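Local coordinates for protein IAA acetyltransferase (Bacillus cereus ATCC 14579, PDB 1Y9K) that probably transfers acetyl groups to amino groups of its substrates as a GNAT-type N-acetyltransferase, at residues 126-131 with 141-146. Sequence-based numbering, arbitrary orientation.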
loop_
_atom_site.group_PDB
_atom_site.type_symbol
_atom_site.label_atom_id
_atom_site.label_comp_id
_atom_site.label_asym_id
_atom_site.label_seq_id
_atom_site.Cartn_x
_atom_site.Cartn_y
_atom_site.Cartn_z
ATOM N N ASP A 126 -12.354 5.401 -13.062
ATOM C CA ASP A 126 -13.082 6.373 -12.237
ATOM C C ASP A 126 -13.136 5.993 -10.755
ATOM O O ASP A 126 -13.976 6.495 -10.009
ATOM C CB ASP A 126 -14.497 6.623 -12.783
ATOM C CG ASP A 126 -14.490 7.286 -14.151
ATOM O OD1 ASP A 126 -13.787 8.313 -14.325
ATOM O OD2 ASP A 126 -15.204 6.781 -15.048
ATOM N N TYR A 127 -12.230 5.118 -10.335
ATOM C CA TYR A 127 -12.202 4.632 -8.967
ATOM C C TYR A 127 -12.171 5.781 -7.963
ATOM O O TYR A 127 -12.953 5.804 -7.004
ATOM C CB TYR A 127 -10.992 3.718 -8.759
ATOM C CG TYR A 127 -10.850 3.197 -7.349
ATOM C CD1 TYR A 127 -11.357 1.939 -6.989
ATOM C CD2 TYR A 127 -10.213 3.959 -6.365
ATOM C CE1 TYR A 127 -11.226 1.458 -5.676
ATOM C CE2 TYR A 127 -10.083 3.488 -5.059
ATOM C CZ TYR A 127 -10.587 2.242 -4.726
ATOM O OH TYR A 127 -10.442 1.789 -3.433
ATOM N N PHE A 128 -11.270 6.732 -8.196
ATOM C CA PHE A 128 -11.001 7.785 -7.225
ATOM C C PHE A 128 -12.103 8.814 -7.166
ATOM O O PHE A 128 -12.485 9.249 -6.081
ATOM C CB PHE A 128 -9.648 8.424 -7.497
ATOM C CG PHE A 128 -8.513 7.510 -7.212
ATOM C CD1 PHE A 128 -8.007 6.686 -8.211
ATOM C CD2 PHE A 128 -7.976 7.432 -5.923
ATOM C CE1 PHE A 128 -6.967 5.811 -7.941
ATOM C CE2 PHE A 128 -6.931 6.559 -5.635
ATOM C CZ PHE A 128 -6.421 5.747 -6.643
ATOM N N SER A 129 -12.623 9.178 -8.336
ATOM C CA SER A 129 -13.757 10.089 -8.450
ATOM C C SER A 129 -14.931 9.555 -7.636
ATOM O O SER A 129 -15.673 10.322 -7.020
ATOM C CB SER A 129 -14.162 10.228 -9.925
ATOM O OG SER A 129 -13.023 10.133 -10.779
ATOM N N LYS A 130 -15.062 8.230 -7.625
ATOM C CA LYS A 130 -16.157 7.526 -6.979
ATOM C C LYS A 130 -15.986 7.378 -5.462
ATOM O O LYS A 130 -16.973 7.384 -4.726
ATOM C CB LYS A 130 -16.288 6.142 -7.604
ATOM C CG LYS A 130 -17.698 5.750 -7.952
ATOM C CD LYS A 130 -17.721 4.906 -9.212
ATOM C CE LYS A 130 -17.486 5.758 -10.455
ATOM N NZ LYS A 130 -17.334 4.888 -11.656
ATOM N N HIS A 131 -14.741 7.234 -5.006
ATOM C CA HIS A 131 -14.456 6.982 -3.595
ATOM C C HIS A 131 -14.156 8.241 -2.789
ATOM O O HIS A 131 -14.179 8.210 -1.562
ATOM C CB HIS A 131 -13.300 5.987 -3.450
ATOM C CG HIS A 131 -13.687 4.571 -3.735
ATOM N ND1 HIS A 131 -13.972 4.117 -5.005
ATOM C CD2 HIS A 131 -13.839 3.506 -2.914
ATOM C CE1 HIS A 131 -14.284 2.835 -4.954
ATOM N NE2 HIS A 131 -14.207 2.438 -3.698
ATOM N N ILE A 141 -1.042 15.390 -13.137
ATOM C CA ILE A 141 -1.973 14.378 -13.660
ATOM C C ILE A 141 -3.113 14.133 -12.666
ATOM O O ILE A 141 -2.875 13.925 -11.473
ATOM C CB ILE A 141 -1.248 13.029 -13.946
ATOM C CG1 ILE A 141 0.034 13.248 -14.764
ATOM C CG2 ILE A 141 -2.195 12.007 -14.594
ATOM C CD1 ILE A 141 1.036 12.095 -14.665
ATOM N N VAL A 142 -4.349 14.165 -13.158
ATOM C CA VAL A 142 -5.505 13.788 -12.337
ATOM C C VAL A 142 -5.474 12.286 -12.036
ATOM O O VAL A 142 -5.409 11.460 -12.954
ATOM C CB VAL A 142 -6.855 14.169 -12.993
ATOM C CG1 VAL A 142 -8.021 13.707 -12.128
ATOM C CG2 VAL A 142 -6.939 15.678 -13.229
ATOM N N CYS A 143 -5.479 11.963 -10.744
ATOM C CA CYS A 143 -5.564 10.603 -10.250
ATOM C C CYS A 143 -7.014 10.190 -10.346
ATOM O O CYS A 143 -7.824 10.503 -9.472
ATOM C CB CYS A 143 -5.093 10.554 -8.807
ATOM S SG CYS A 143 -4.907 8.904 -8.177
ATOM N N ARG A 144 -7.318 9.464 -11.413
ATOM C CA ARG A 144 -8.683 9.185 -11.825
ATOM C C ARG A 144 -9.009 7.692 -11.723
ATOM O O ARG A 144 -10.069 7.305 -11.253
ATOM C CB ARG A 144 -8.827 9.683 -13.267
ATOM C CG ARG A 144 -10.147 9.452 -13.971
ATOM C CD ARG A 144 -10.031 9.965 -15.406
ATOM N NE ARG A 144 -9.442 11.304 -15.436
ATOM C CZ ARG A 144 -8.879 11.886 -16.496
ATOM N NH1 ARG A 144 -8.808 11.262 -17.672
ATOM N NH2 ARG A 144 -8.380 13.111 -16.369
ATOM N N ASP A 145 -8.075 6.860 -12.170
ATOM C CA ASP A 145 -8.288 5.423 -12.305
ATOM C C ASP A 145 -7.317 4.640 -11.427
ATOM O O ASP A 145 -6.184 5.084 -11.220
ATOM C CB ASP A 145 -8.069 5.014 -13.765
ATOM C CG ASP A 145 -8.860 5.864 -14.742
ATOM O OD1 ASP A 145 -10.068 6.058 -14.520
ATOM O OD2 ASP A 145 -8.283 6.327 -15.747
HETATM N N MSE A 146 -7.752 3.485 -10.921
HETATM C CA MSE A 146 -6.864 2.587 -10.180
HETATM C C MSE A 146 -6.235 1.572 -11.127
HETATM O O MSE A 146 -6.922 0.765 -11.759
HETATM C CB MSE A 146 -7.609 1.881 -9.033
HETATM C CG MSE A 146 -6.729 1.154 -8.004
HETATM SE SE MSE A 146 -5.739 2.252 -6.930
HETATM C CE MSE A 146 -6.771 2.271 -5.459
#
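F128 has the largest share of this contact. Its ring lies between two side chains. C143 SG sits almost on the ring normal, 3.6 Å from the centroid of the F128 ring, a Cys sulfur-aromatic contact. On the opposite face Y127 CD2 stands over the ring centre. At the ring edge, F128 CE1 is 3.4 Å from D145 O. R144 O also lies near the ring plane, on the CD1 side. At the tip, F128 CZ touches M146 SE at 3.6 Å, and the side chains cross at about a right angle. CB of the selenomethionine M146 already packs on Y127 CB and CG, and bends at chi2 and chi3 put its CE over the Y127 ring. This is a CH-pi contact, with M146 CE 3.6 Å from Y127 CE2. Y127 has CG anti to its backbone N (chi1 178°) and runs alongside M146.

Two backbone N-H groups at the helix start bind the other segment. D126 N gives a nearly straight bond (170°) to the anti lone pair of D145 OD1, at 2.8 Å. F128 N makes a weak bond of 3.3 Å to R144 O. The D126 side chain does not cap the helix; it lies beside R144, with D126 OD1 3.8 Å from R144 CG.

The contact joins helix 127-131 to the irregular part of strand 141-152. In this GNAT-family fold that strand pairs with strands 97-103, 119-124 and 136-138, and the helix follows strand 119-124. The imidazole of H131 lies against the Y127 ring and donates from H131 ND1 to Y127 O at 2.8 Å. Farther out, N104 OD1 accepts hydrogen bonds from R144 N and D145 N, and N104 ND2 donates to V142 O. I136 of strand 136-138 packs against F128 and C143.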